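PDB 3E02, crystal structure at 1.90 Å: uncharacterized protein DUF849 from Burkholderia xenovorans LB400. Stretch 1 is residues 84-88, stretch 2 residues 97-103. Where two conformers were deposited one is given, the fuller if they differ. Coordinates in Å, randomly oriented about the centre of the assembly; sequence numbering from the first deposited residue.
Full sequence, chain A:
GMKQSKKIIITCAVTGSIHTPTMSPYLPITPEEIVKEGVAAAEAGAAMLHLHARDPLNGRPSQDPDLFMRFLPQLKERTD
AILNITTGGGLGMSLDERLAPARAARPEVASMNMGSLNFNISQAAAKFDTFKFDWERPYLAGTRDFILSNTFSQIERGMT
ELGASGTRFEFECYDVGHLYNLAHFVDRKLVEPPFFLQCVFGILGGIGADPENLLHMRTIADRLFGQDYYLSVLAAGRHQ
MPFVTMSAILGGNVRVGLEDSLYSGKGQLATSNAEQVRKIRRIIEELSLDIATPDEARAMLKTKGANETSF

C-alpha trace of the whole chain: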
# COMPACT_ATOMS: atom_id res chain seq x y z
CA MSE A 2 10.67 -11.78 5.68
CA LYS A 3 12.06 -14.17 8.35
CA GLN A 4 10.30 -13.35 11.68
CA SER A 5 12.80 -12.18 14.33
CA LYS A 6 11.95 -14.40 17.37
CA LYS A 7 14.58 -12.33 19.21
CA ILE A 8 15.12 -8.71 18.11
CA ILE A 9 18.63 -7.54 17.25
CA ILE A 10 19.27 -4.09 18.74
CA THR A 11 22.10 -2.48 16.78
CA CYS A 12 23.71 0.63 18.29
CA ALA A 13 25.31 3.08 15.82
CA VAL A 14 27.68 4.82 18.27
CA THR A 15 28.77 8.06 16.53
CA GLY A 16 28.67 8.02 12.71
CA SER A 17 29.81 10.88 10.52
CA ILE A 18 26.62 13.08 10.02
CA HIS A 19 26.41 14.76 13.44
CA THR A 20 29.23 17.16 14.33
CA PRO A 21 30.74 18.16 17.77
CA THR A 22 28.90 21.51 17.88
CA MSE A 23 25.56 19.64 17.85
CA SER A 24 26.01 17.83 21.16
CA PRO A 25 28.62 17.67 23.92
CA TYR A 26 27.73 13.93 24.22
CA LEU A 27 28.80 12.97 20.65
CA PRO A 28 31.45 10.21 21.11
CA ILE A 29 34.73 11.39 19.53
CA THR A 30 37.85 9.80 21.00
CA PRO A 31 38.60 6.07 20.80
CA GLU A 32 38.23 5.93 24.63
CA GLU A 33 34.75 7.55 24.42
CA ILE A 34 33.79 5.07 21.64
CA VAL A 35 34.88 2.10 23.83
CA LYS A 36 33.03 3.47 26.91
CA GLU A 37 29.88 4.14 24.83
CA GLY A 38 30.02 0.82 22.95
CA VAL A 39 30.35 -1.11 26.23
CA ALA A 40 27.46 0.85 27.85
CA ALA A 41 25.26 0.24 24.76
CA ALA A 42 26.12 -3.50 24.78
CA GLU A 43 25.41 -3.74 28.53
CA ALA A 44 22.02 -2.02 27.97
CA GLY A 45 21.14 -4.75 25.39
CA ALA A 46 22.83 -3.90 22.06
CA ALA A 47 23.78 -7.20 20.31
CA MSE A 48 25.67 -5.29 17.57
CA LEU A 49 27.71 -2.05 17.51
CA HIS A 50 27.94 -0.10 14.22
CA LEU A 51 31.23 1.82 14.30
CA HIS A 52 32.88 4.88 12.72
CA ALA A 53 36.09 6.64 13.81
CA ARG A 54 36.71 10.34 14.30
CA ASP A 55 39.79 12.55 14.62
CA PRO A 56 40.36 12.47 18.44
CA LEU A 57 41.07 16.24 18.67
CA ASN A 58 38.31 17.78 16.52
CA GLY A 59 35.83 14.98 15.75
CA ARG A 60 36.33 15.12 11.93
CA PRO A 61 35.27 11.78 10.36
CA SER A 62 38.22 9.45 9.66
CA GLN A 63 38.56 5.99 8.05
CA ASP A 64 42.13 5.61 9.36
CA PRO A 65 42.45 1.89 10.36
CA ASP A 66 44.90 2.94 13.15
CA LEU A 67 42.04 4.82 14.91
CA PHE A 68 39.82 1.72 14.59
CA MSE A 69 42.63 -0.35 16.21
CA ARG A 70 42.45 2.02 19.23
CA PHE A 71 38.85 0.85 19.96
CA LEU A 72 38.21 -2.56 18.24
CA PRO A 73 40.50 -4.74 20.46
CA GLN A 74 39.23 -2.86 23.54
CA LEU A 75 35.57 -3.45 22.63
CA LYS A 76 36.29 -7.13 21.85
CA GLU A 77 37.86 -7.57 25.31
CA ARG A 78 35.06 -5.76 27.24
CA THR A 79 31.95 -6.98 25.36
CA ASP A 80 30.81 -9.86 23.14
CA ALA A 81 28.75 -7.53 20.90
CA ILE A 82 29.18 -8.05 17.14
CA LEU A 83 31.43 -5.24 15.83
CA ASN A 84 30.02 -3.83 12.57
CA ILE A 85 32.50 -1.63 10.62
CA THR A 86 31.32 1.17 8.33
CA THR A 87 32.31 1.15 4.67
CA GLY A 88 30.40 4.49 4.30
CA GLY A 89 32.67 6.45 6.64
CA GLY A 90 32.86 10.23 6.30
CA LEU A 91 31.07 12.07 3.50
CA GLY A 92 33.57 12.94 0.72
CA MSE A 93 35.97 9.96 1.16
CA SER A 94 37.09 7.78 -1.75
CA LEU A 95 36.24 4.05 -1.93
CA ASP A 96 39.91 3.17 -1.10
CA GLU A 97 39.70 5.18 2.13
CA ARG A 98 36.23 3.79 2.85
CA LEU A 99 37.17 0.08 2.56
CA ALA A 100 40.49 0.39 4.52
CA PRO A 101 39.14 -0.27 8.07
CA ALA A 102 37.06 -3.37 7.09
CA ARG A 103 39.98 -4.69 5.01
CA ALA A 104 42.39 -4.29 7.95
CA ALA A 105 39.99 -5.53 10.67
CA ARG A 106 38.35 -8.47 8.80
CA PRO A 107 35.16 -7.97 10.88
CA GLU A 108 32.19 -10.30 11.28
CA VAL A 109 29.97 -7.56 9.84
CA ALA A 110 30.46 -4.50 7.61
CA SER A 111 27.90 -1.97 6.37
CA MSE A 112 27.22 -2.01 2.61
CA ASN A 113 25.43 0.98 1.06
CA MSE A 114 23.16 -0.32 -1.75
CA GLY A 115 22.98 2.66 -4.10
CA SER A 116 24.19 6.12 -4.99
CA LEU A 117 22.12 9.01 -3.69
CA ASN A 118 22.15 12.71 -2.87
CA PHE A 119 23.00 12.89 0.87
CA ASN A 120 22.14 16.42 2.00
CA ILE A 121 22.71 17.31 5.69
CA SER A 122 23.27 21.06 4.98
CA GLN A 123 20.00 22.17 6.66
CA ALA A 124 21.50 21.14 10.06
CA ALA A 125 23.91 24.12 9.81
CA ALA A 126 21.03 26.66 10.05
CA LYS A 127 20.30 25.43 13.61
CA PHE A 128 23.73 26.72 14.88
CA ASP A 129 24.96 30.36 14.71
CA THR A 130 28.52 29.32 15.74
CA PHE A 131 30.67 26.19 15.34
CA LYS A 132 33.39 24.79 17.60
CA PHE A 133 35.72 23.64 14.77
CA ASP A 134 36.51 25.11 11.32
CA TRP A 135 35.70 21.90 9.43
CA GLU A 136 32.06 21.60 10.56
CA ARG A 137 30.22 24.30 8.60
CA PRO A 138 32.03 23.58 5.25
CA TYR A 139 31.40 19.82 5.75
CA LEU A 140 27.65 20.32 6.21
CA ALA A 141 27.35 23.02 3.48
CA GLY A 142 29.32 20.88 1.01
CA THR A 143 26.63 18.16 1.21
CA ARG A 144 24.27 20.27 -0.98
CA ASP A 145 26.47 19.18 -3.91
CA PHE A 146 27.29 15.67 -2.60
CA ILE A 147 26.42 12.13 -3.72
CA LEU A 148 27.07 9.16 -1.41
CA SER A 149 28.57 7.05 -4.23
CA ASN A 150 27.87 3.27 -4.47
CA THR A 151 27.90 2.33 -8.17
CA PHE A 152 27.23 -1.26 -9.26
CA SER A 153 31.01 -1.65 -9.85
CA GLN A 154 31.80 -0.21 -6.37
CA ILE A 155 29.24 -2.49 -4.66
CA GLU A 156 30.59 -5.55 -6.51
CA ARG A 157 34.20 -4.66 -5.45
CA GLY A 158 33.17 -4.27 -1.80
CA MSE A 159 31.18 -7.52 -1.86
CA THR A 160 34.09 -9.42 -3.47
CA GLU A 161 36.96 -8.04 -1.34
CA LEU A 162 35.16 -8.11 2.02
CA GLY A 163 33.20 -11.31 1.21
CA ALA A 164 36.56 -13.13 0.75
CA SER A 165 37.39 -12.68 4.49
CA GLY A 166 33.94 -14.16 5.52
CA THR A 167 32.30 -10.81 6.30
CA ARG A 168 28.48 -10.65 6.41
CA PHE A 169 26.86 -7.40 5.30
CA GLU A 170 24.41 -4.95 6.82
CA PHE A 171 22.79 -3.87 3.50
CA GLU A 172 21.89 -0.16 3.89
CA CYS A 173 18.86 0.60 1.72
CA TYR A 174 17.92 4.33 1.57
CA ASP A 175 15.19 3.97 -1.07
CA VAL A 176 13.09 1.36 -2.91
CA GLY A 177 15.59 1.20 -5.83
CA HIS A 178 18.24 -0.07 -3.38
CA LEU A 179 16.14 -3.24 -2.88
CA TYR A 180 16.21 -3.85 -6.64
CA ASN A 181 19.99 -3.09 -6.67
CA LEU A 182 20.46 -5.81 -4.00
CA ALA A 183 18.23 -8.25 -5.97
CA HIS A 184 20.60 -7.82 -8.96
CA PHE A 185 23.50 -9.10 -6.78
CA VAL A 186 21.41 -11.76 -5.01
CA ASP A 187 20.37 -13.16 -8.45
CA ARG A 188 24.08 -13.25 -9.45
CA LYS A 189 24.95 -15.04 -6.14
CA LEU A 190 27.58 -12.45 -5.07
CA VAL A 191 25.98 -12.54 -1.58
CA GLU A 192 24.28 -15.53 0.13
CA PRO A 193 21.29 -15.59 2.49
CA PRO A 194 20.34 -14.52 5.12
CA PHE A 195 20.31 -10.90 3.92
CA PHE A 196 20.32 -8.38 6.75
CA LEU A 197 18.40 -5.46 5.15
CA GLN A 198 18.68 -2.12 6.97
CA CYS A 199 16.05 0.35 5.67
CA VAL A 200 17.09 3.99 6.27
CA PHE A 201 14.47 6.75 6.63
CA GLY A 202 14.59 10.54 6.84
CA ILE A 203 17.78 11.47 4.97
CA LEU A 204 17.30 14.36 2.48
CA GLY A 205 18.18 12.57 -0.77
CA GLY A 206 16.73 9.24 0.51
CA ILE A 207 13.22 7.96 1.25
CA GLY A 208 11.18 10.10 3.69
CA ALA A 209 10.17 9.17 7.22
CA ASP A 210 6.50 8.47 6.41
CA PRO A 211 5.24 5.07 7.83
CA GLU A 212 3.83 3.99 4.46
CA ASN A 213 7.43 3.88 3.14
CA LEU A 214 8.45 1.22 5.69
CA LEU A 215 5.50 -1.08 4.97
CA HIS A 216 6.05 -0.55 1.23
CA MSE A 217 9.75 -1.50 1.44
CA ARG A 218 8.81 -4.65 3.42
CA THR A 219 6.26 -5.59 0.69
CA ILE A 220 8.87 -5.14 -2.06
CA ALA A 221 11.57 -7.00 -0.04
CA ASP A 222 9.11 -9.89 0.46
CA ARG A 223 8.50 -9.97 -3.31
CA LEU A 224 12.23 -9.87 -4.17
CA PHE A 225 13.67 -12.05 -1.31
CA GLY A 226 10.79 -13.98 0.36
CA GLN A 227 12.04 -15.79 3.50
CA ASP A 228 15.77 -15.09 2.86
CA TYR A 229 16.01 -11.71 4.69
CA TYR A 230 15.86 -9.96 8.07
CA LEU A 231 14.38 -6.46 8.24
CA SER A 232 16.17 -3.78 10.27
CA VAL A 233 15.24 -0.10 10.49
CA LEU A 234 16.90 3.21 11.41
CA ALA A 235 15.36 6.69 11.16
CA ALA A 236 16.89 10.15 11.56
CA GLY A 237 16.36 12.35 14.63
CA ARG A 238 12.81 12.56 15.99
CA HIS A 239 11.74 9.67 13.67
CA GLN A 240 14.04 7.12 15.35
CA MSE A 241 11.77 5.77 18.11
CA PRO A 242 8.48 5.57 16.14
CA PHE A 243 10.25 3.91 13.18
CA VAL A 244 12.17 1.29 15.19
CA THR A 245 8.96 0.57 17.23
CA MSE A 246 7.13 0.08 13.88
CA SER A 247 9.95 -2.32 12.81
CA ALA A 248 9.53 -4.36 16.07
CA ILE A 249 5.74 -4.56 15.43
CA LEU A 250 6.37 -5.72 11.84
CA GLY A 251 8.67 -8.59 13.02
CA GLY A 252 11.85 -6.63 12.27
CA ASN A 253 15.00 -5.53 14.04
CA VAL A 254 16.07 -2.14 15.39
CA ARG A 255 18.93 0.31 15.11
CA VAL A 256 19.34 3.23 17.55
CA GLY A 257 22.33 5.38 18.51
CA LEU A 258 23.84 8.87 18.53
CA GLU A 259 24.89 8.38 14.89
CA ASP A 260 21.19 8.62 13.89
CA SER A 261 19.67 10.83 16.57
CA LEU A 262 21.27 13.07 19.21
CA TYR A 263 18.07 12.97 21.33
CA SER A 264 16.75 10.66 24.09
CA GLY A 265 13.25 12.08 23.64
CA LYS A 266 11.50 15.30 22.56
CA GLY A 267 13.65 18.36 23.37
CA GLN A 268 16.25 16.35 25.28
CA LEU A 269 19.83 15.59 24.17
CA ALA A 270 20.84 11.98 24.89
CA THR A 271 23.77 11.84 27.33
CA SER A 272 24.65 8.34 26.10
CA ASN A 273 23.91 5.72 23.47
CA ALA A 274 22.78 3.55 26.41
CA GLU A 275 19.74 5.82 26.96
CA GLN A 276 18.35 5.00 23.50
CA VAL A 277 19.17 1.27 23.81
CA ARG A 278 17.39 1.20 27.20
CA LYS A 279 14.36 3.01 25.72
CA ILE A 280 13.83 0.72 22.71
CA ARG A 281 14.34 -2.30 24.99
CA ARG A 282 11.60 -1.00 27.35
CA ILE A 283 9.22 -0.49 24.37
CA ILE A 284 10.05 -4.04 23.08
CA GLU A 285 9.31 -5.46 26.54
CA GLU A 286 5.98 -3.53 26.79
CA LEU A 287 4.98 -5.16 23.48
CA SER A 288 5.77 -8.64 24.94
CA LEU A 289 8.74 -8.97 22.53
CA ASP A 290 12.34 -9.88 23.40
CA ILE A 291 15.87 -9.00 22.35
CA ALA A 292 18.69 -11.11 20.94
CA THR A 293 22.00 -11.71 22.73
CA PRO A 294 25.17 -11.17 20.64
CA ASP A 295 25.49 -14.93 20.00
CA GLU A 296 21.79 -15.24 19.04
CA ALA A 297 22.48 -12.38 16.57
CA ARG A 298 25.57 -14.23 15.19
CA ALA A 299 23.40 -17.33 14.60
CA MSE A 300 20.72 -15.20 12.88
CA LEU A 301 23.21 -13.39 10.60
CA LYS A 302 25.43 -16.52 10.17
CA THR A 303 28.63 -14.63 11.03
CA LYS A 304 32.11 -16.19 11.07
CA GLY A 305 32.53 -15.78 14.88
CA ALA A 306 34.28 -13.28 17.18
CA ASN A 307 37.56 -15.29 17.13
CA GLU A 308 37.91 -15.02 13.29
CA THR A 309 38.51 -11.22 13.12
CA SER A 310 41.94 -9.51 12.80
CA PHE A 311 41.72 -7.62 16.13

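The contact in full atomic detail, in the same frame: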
# COMPACT_ATOMS: atom_id res chain seq x y z
N ASN A 84 30.41 -4.14 13.94
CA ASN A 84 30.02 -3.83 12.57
C ASN A 84 30.82 -2.57 12.17
O ASN A 84 30.67 -1.51 12.81
CB ASN A 84 28.49 -3.68 12.57
CG ASN A 84 27.89 -3.10 11.30
OD1 ASN A 84 28.57 -2.58 10.43
ND2 ASN A 84 26.57 -3.17 11.23
N ILE A 85 31.64 -2.71 11.12
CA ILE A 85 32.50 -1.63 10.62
C ILE A 85 31.87 -0.94 9.40
O ILE A 85 31.43 -1.60 8.43
CB ILE A 85 33.92 -2.14 10.22
CG1 ILE A 85 34.57 -2.95 11.35
CG2 ILE A 85 34.83 -0.97 9.81
CD1 ILE A 85 34.69 -2.22 12.69
N THR A 86 31.85 0.40 9.43
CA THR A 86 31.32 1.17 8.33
C THR A 86 32.24 1.09 7.11
O THR A 86 33.47 1.03 7.24
CB THR A 86 31.13 2.67 8.69
OG1 THR A 86 30.53 3.34 7.57
CG2 THR A 86 32.46 3.35 9.03
N THR A 87 31.62 0.98 5.94
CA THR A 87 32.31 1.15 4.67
C THR A 87 31.75 2.42 4.00
O THR A 87 32.03 2.64 2.83
CB THR A 87 32.17 -0.06 3.73
OG1 THR A 87 30.82 -0.17 3.31
CG2 THR A 87 32.63 -1.35 4.42
N GLY A 88 30.96 3.21 4.73
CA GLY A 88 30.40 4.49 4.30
C GLY A 88 31.39 5.56 4.76
O GLY A 88 31.85 6.37 3.97
N GLU A 97 39.76 4.76 0.73
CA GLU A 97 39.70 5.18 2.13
C GLU A 97 38.58 4.45 2.87
O GLU A 97 38.76 3.97 3.97
CB GLU A 97 39.39 6.67 2.25
CG GLU A 97 40.40 7.65 1.76
CD GLU A 97 39.83 9.06 1.83
OE1 GLU A 97 39.58 9.52 2.97
OE2 GLU A 97 39.60 9.68 0.77
N ARG A 98 37.41 4.40 2.24
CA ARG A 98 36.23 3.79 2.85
C ARG A 98 36.34 2.30 3.19
O ARG A 98 35.88 1.90 4.26
CB ARG A 98 35.01 4.05 1.98
CG ARG A 98 34.56 5.51 2.01
CD ARG A 98 33.57 5.75 0.90
NE ARG A 98 32.41 4.88 1.09
CZ ARG A 98 31.42 4.70 0.21
NH1 ARG A 98 31.39 5.34 -0.94
NH2 ARG A 98 30.43 3.86 0.51
N LEU A 99 36.97 1.52 2.32
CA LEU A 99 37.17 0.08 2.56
C LEU A 99 38.35 -0.28 3.48
O LEU A 99 38.39 -1.39 4.00
CB LEU A 99 37.32 -0.69 1.22
CG LEU A 99 36.13 -0.72 0.25
CD1 LEU A 99 36.51 -1.44 -1.05
CD2 LEU A 99 34.88 -1.35 0.89
N ALA A 100 39.28 0.66 3.71
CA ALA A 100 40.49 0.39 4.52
C ALA A 100 40.26 -0.25 5.90
O ALA A 100 40.90 -1.26 6.19
CB ALA A 100 41.36 1.64 4.64
N PRO A 101 39.38 0.33 6.75
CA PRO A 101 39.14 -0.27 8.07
C PRO A 101 38.63 -1.72 8.04
O PRO A 101 39.20 -2.57 8.71
CB PRO A 101 38.11 0.67 8.69
CG PRO A 101 38.35 1.95 8.03
CD PRO A 101 38.62 1.59 6.61
N ALA A 102 37.61 -2.00 7.24
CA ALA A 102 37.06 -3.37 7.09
C ALA A 102 38.11 -4.33 6.53
O ALA A 102 38.15 -5.49 6.96
CB ALA A 102 35.79 -3.38 6.20
N ARG A 103 38.92 -3.86 5.57
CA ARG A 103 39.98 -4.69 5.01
C ARG A 103 41.04 -5.03 6.05
O ARG A 103 41.51 -6.17 6.10
CB ARG A 103 40.65 -4.06 3.77
CG ARG A 103 39.73 -4.00 2.56
CD ARG A 103 40.43 -4.47 1.29
NE ARG A 103 41.58 -3.65 0.92
CZ ARG A 103 41.57 -2.58 0.11
NH1 ARG A 103 40.45 -2.10 -0.43
NH2 ARG A 103 42.73 -1.96 -0.14
O HOH W 1 35.69 -0.05 5.97

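The contact joins the end of a strand and the loop that follows it to one side of a kinked helix, and it divides into a polar clamp, a bridging water and a small apolar patch. The clamp belongs to Arg 98. Its CA-to-CB bond points toward the loop, and the chain, with chi1 m, chi2 t and chi3 p, brings the guanidinium alongside the carbonyl of Thr 87. Two hydrogen bonds converge on that single acceptor: Arg 98 NE to Thr 87 O at 2.9 Å and Arg 98 NH2 to Thr 87 O at 3.1 Å. The carbonyl oxygen lies at the edge of the guanidinium, near its plane, where both N-H groups can reach it, with N-H...O angles of 147° and 135°. NH1 and NH2 also find partners elsewhere in the structure, so every nitrogen of this buried guanidinium is engaged.

Gly 88 O comes within 3.3 Å of Arg 98 NE, but it sits obliquely to the guanidinium and the angle is poor, so no hydrogen bond forms. The loop also has internal support: Gly 88 N donates to Thr 86 OG1 at 2.9 Å. Thr 87 OG1 is satisfied elsewhere in the structure.

The second polar feature lies at the helix kink. The nitrogens of Pro 101 and Ala 102 make no bond to the preceding turn; proline has no N-H to give, while Ala 102 has one that needs an acceptor. Water 1 supplies it, accepting from Ala 102 N at 3.0 Å and donating to Arg 98 O at 2.6 Å and to Thr 86 O at 2.8 Å. Thr 86 O and Arg 98 O are 3.9 Å apart and, both being acceptors, cannot bond directly; the water satisfies both while bridging the interrupted turn to the loop.

Carbon packing fills in around these polar groups. The CA-to-CB bond of Ile 85 points toward the helix, and its CG2 sits 3.8 Å from Pro 101 CB and 4.4 Å from Ala 102 CB. Thr 87 CG2 approaches Ala 102 CB at 4.2 Å, and Thr 87 CB lies 4.1 Å from Leu 99 CD2, in a side chain whose CA-to-CB bond points away but whose end comes nearer. The rule to read here is economical: one arginine caters for a loop carbonyl, and one water serves the N-H and carbonyl left unpaired at the kink and a loop carbonyl besides.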